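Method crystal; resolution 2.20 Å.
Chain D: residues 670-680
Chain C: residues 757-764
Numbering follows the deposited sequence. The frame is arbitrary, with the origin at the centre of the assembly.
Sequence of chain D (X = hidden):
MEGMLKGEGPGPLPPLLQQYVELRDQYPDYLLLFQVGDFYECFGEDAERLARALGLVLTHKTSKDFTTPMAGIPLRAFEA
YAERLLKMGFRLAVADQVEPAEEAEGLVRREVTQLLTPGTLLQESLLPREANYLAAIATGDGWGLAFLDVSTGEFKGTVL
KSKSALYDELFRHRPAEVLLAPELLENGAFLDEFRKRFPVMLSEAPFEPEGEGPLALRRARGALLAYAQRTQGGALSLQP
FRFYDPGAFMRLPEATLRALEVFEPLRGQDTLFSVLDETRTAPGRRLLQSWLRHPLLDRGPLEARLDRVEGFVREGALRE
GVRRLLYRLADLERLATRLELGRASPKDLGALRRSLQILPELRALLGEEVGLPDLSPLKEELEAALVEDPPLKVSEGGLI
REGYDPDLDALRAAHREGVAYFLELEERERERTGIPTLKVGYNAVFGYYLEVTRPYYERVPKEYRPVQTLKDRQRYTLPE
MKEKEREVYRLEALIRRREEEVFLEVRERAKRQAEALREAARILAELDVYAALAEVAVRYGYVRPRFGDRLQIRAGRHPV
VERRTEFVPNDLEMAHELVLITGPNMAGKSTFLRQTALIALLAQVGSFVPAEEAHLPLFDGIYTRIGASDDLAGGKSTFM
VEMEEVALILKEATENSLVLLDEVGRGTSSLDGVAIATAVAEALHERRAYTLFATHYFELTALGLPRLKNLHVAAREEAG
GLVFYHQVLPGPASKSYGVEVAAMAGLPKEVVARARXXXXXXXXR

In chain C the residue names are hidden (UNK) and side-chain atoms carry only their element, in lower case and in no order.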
ATOM      1  N   SER D 670     -38.322  17.280  -5.538  1.00 30.04           N
ATOM      2  CA  SER D 670     -38.468  18.618  -4.973  1.00 29.72           C
ATOM      3  C   SER D 670     -39.393  18.696  -3.761  1.00 29.51           C
ATOM      4  O   SER D 670     -38.967  19.078  -2.667  1.00 29.52           O
ATOM      5  CB  SER D 670     -38.962  19.591  -6.050  1.00 30.02           C
ATOM      6  OG  SER D 670     -37.994  19.747  -7.073  1.00 30.84           O
ATOM      7  N   LEU D 671     -40.653  18.328  -3.954  1.00 29.01           N
ATOM      8  CA  LEU D 671     -41.628  18.395  -2.878  1.00 28.98           C
ATOM      9  C   LEU D 671     -41.302  17.488  -1.688  1.00 28.63           C
ATOM     10  O   LEU D 671     -41.325  17.939  -0.537  1.00 28.58           O
ATOM     11  CB  LEU D 671     -43.025  18.080  -3.420  1.00 29.41           C
ATOM     12  CG  LEU D 671     -43.598  19.056  -4.457  1.00 29.68           C
ATOM     13  CD1 LEU D 671     -45.057  18.703  -4.695  1.00 29.86           C
ATOM     14  CD2 LEU D 671     -43.494  20.491  -3.963  1.00 29.82           C
ATOM     15  N   ASP D 672     -41.005  16.219  -1.946  1.00 27.95           N
ATOM     16  CA  ASP D 672     -40.673  15.324  -0.848  1.00 27.92           C
ATOM     17  C   ASP D 672     -39.493  15.882  -0.072  1.00 27.38           C
ATOM     18  O   ASP D 672     -39.453  15.792   1.153  1.00 27.32           O
ATOM     19  CB  ASP D 672     -40.347  13.923  -1.365  1.00 28.21           C
ATOM     20  CG  ASP D 672     -41.589  13.151  -1.751  1.00 28.68           C
ATOM     21  OD1 ASP D 672     -42.408  13.706  -2.512  1.00 29.05           O
ATOM     22  OD2 ASP D 672     -41.755  11.996  -1.297  1.00 28.91           O
ATOM     23  N   GLY D 673     -38.548  16.477  -0.796  1.00 27.03           N
ATOM     24  CA  GLY D 673     -37.369  17.042  -0.173  1.00 26.73           C
ATOM     25  C   GLY D 673     -37.699  18.138   0.823  1.00 26.84           C
ATOM     26  O   GLY D 673     -37.205  18.128   1.950  1.00 26.59           O
ATOM     27  N   VAL D 674     -38.536  19.089   0.417  1.00 26.57           N
ATOM     28  CA  VAL D 674     -38.902  20.186   1.309  1.00 26.25           C
ATOM     29  C   VAL D 674     -39.802  19.685   2.448  1.00 26.09           C
ATOM     30  O   VAL D 674     -39.632  20.083   3.602  1.00 25.70           O
ATOM     31  CB  VAL D 674     -39.624  21.314   0.536  1.00 26.41           C
ATOM     32  CG1 VAL D 674     -39.968  22.462   1.478  1.00 26.58           C
ATOM     33  CG2 VAL D 674     -38.738  21.814  -0.596  1.00 26.65           C
ATOM     34  N   ALA D 675     -40.753  18.810   2.128  1.00 25.56           N
ATOM     35  CA  ALA D 675     -41.644  18.270   3.152  1.00 25.27           C
ATOM     36  C   ALA D 675     -40.825  17.641   4.290  1.00 25.23           C
ATOM     37  O   ALA D 675     -41.116  17.837   5.473  1.00 24.91           O
ATOM     38  CB  ALA D 675     -42.568  17.230   2.537  1.00 25.22           C
ATOM     39  N   ILE D 676     -39.796  16.891   3.918  1.00 25.22           N
ATOM     40  CA  ILE D 676     -38.925  16.230   4.885  1.00 25.53           C
ATOM     41  C   ILE D 676     -38.132  17.192   5.771  1.00 25.58           C
ATOM     42  O   ILE D 676     -38.130  17.060   6.989  1.00 25.81           O
ATOM     43  CB  ILE D 676     -37.905  15.312   4.181  1.00 26.11           C
ATOM     44  CG1 ILE D 676     -38.635  14.173   3.474  1.00 26.60           C
ATOM     45  CG2 ILE D 676     -36.889  14.778   5.187  1.00 25.62           C
ATOM     46  CD1 ILE D 676     -39.391  13.266   4.412  1.00 27.94           C
ATOM     47  N   ALA D 677     -37.451  18.155   5.166  1.00 25.62           N
ATOM     48  CA  ALA D 677     -36.659  19.079   5.960  1.00 25.80           C
ATOM     49  C   ALA D 677     -37.519  19.909   6.897  1.00 25.78           C
ATOM     50  O   ALA D 677     -37.079  20.282   7.983  1.00 26.12           O
ATOM     51  CB  ALA D 677     -35.845  19.989   5.053  1.00 26.19           C
ATOM     52  N   THR D 678     -38.740  20.211   6.475  1.00 25.30           N
ATOM     53  CA  THR D 678     -39.638  20.998   7.301  1.00 24.80           C
ATOM     54  C   THR D 678     -40.026  20.176   8.525  1.00 24.63           C
ATOM     55  O   THR D 678     -39.931  20.645   9.661  1.00 24.49           O
ATOM     56  CB  THR D 678     -40.911  21.390   6.514  1.00 25.26           C
ATOM     57  OG1 THR D 678     -40.530  22.152   5.358  1.00 25.08           O
ATOM     58  CG2 THR D 678     -41.870  22.220   7.396  1.00 24.73           C
ATOM     59  N   ALA D 679     -40.438  18.935   8.291  1.00 24.25           N
ATOM     60  CA  ALA D 679     -40.847  18.062   9.382  1.00 23.86           C
ATOM     61  C   ALA D 679     -39.691  17.828  10.347  1.00 23.62           C
ATOM     62  O   ALA D 679     -39.888  17.786  11.558  1.00 23.52           O
ATOM     63  CB  ALA D 679     -41.375  16.716   8.831  1.00 23.98           C
ATOM     64  N   VAL D 680     -38.486  17.662   9.807  1.00 23.05           N
ATOM     65  CA  VAL D 680     -37.313  17.444  10.645  1.00 22.21           C
ATOM     66  C   VAL D 680     -37.010  18.720  11.445  1.00 22.34           C
ATOM     67  O   VAL D 680     -36.711  18.666  12.635  1.00 21.81           O
ATOM     68  CB  VAL D 680     -36.075  17.063   9.784  1.00 21.79           C
ATOM     69  CG1 VAL D 680     -34.800  17.101  10.640  1.00 20.70           C
ATOM     70  CG2 VAL D 680     -36.272  15.668   9.176  1.00 21.08           C
TER
ATOM     71  N   UNK C 757     -48.307  14.894   5.359  1.00 38.91           N
ATOM     72  CA  UNK C 757     -49.308  15.953   5.483  1.00 40.44           C
ATOM     73  C   UNK C 757     -48.853  17.225   4.769  1.00 41.51           C
ATOM     74  O   UNK C 757     -49.660  17.933   4.173  1.00 41.76           O
ATOM     75  c   UNK C 757     -49.567  16.251   6.952  1.00 40.31           C
ATOM     76  N   UNK C 758     -47.559  17.518   4.846  1.00 42.81           N
ATOM     77  CA  UNK C 758     -47.002  18.696   4.201  1.00 44.35           C
ATOM     78  C   UNK C 758     -47.029  18.503   2.693  1.00 45.69           C
ATOM     79  O   UNK C 758     -47.341  19.429   1.950  1.00 45.75           O
ATOM     80  c   UNK C 758     -45.363  19.598   6.021  1.00 44.30           C
ATOM     81  c   UNK C 758     -45.561  18.926   4.663  1.00 44.14           C
ATOM     82  c   UNK C 758     -43.918  19.454   6.474  1.00 43.98           C
ATOM     83  c   UNK C 758     -45.757  21.071   5.911  1.00 44.18           C
ATOM     84  N   UNK C 759     -46.700  17.293   2.249  1.00 47.30           N
ATOM     85  CA  UNK C 759     -46.693  16.970   0.825  1.00 49.04           C
ATOM     86  C   UNK C 759     -48.075  17.155   0.212  1.00 50.50           C
ATOM     87  O   UNK C 759     -48.226  17.766  -0.845  1.00 50.61           O
ATOM     88  c   UNK C 759     -44.812  13.721  -0.304  1.00 48.31           C
ATOM     89  c   UNK C 759     -44.927  15.227  -0.084  1.00 48.43           C
ATOM     90  c   UNK C 759     -46.257  15.519   0.608  1.00 48.54           C
ATOM     91  c   UNK C 759     -44.845  15.957  -1.411  1.00 48.01           C
ATOM     92  N   UNK C 760     -49.080  16.617   0.888  1.00 52.45           N
ATOM     93  CA  UNK C 760     -50.453  16.687   0.414  1.00 54.54           C
ATOM     94  C   UNK C 760     -51.019  18.098   0.451  1.00 55.68           C
ATOM     95  O   UNK C 760     -51.969  18.403  -0.262  1.00 55.87           O
ATOM     96  n   UNK C 760     -51.470  12.105   1.857  1.00 56.57           N
ATOM     97  c   UNK C 760     -51.398  13.375   2.248  1.00 56.65           C
ATOM     98  c   UNK C 760     -50.680  14.328   1.309  1.00 56.10           C
ATOM     99  c   UNK C 760     -51.315  15.722   1.235  1.00 55.03           C
ATOM    100  o   UNK C 760     -51.865  13.769   3.322  1.00 57.30           O
ATOM    101  N   UNK C 761     -50.437  18.961   1.277  1.00 56.95           N
ATOM    102  CA  UNK C 761     -50.893  20.344   1.360  1.00 58.35           C
ATOM    103  C   UNK C 761     -50.224  21.130   0.235  1.00 59.41           C
ATOM    104  O   UNK C 761     -50.868  21.928  -0.446  1.00 59.52           O
ATOM    105  c   UNK C 761     -50.528  20.937   2.707  1.00 58.33           C
ATOM    106  N   UNK C 762     -48.928  20.897   0.046  1.00 60.55           N
ATOM    107  CA  UNK C 762     -48.177  21.567  -1.010  1.00 61.91           C
ATOM    108  C   UNK C 762     -48.766  21.170  -2.356  1.00 63.00           C
ATOM    109  O   UNK C 762     -49.298  22.006  -3.086  1.00 63.11           O
ATOM    110  c   UNK C 762     -45.873  21.809   0.107  1.00 61.76           C
ATOM    111  c   UNK C 762     -46.706  21.153  -0.974  1.00 61.82           C
ATOM    112  c   UNK C 762     -44.305  19.901   1.659  1.00 61.92           C
ATOM    113 se   UNK C 762     -44.104  21.047   0.143  1.00 62.19          SE
ATOM    114  N   UNK C 763     -48.657  19.882  -2.672  1.00 64.23           N
ATOM    115  CA  UNK C 763     -49.176  19.337  -3.919  1.00 65.38           C
ATOM    116  C   UNK C 763     -50.607  19.816  -4.135  1.00 66.22           C
ATOM    117  O   UNK C 763     -51.052  19.978  -5.275  1.00 66.40           O
ATOM    118  c   UNK C 763     -49.130  17.814  -3.884  1.00 65.27           C
ATOM    119  N   UNK C 764     -51.325  20.040  -3.039  1.00 67.19           N
ATOM    120  CA  UNK C 764     -52.700  20.518  -3.122  1.00 68.14           C
ATOM    121  C   UNK C 764     -52.677  22.013  -3.412  1.00 68.80           C
ATOM    122  O   UNK C 764     -53.602  22.743  -3.047  1.00 69.05           O
ATOM    123  c   UNK C 764     -53.436  20.252  -1.821  1.00 68.14           C
TER

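Position C757 carries one side-chain carbon and nothing beyond it. That atom makes no contact with the chain D stretch, so the assignment rests on the atom count: Ala C757.

Position C758 has four side-chain carbons, forked at the second, the pattern of leucine rather than of isoleucine, which forks at the first. CA to CB points toward the chain D stretch, and CB lies 4.0 Å from Ala D675 CB. This is Leu C758, with chi1 m and chi2 t. Its CD1 reaches 3.4 Å from Ala D675 O and 3.6 Å from Thr D678 CG2, so one methyl meets successive parts of the opposing helix.

Position C759 shows the same four carbons and the same fork. CA to CB points sideways, but the end of the side chain comes nearer: one carbon of the fork lies by Leu D671 CB and the other by Asp D672 OD1. This is Leu C759. Its CD2 lies 3.4 Å from Leu D671 CB, and its CD1 3.3 Å from Asp D672 OD1. That carboxylate oxygen is hydrogen-bonded elsewhere in the structure, so the methyl packs against an acceptor already satisfied. The chi1 of -113° lies between the usual wells.

At C760 three carbons run in a chain, the third bearing one oxygen and one nitrogen. The side chain is out of reach of the chain D stretch. This terminal amide after two preceding carbons gives Gln C760.

Position C761 has a single carbon, out of reach of the chain D stretch: Ala C761.

Position C762 is unbranched, with two carbons, a selenium and a last carbon. The terminal carbon packs on Ala D675 CB, and the selenium lies near Leu D671 CD2. Selenium in that place identifies selenomethionine, Met C762. Its CE lies 3.3 Å from Ala D675 CB and its SE 4.2 Å from Leu D671 CD2. The residue is poorly ordered, which tempers the precision of these distances.

Position C763 has one side-chain carbon, CB, 4.2 Å from Leu D671 CD1: Ala C763. Position C764 also has one, out of reach of the chain D stretch: Ala C764. Both are poorly ordered.

The contact is mainly apolar, with no hydrogen bond between the stretches. The helix axes approach to 8.8 Å at 132°, and the nearest CA atoms, Ala D675 CA and Leu C758 CA, are 5.5 Å apart. The small side chain of Ala D675 sits at this approach, its CB also 4.1 Å from Leu C759 CG, while Leu D671 covers one end of the patch and Thr D678 and Ala D679 the other. Thr D678 OG1 donates to Val D674 O at 2.9 Å, within its own helix, while its CG2 packs against Leu C758 CD1. Together the two stretches bury 408 Å², counting both sides.

Chain C, residues 757-764: ALLQAMAA
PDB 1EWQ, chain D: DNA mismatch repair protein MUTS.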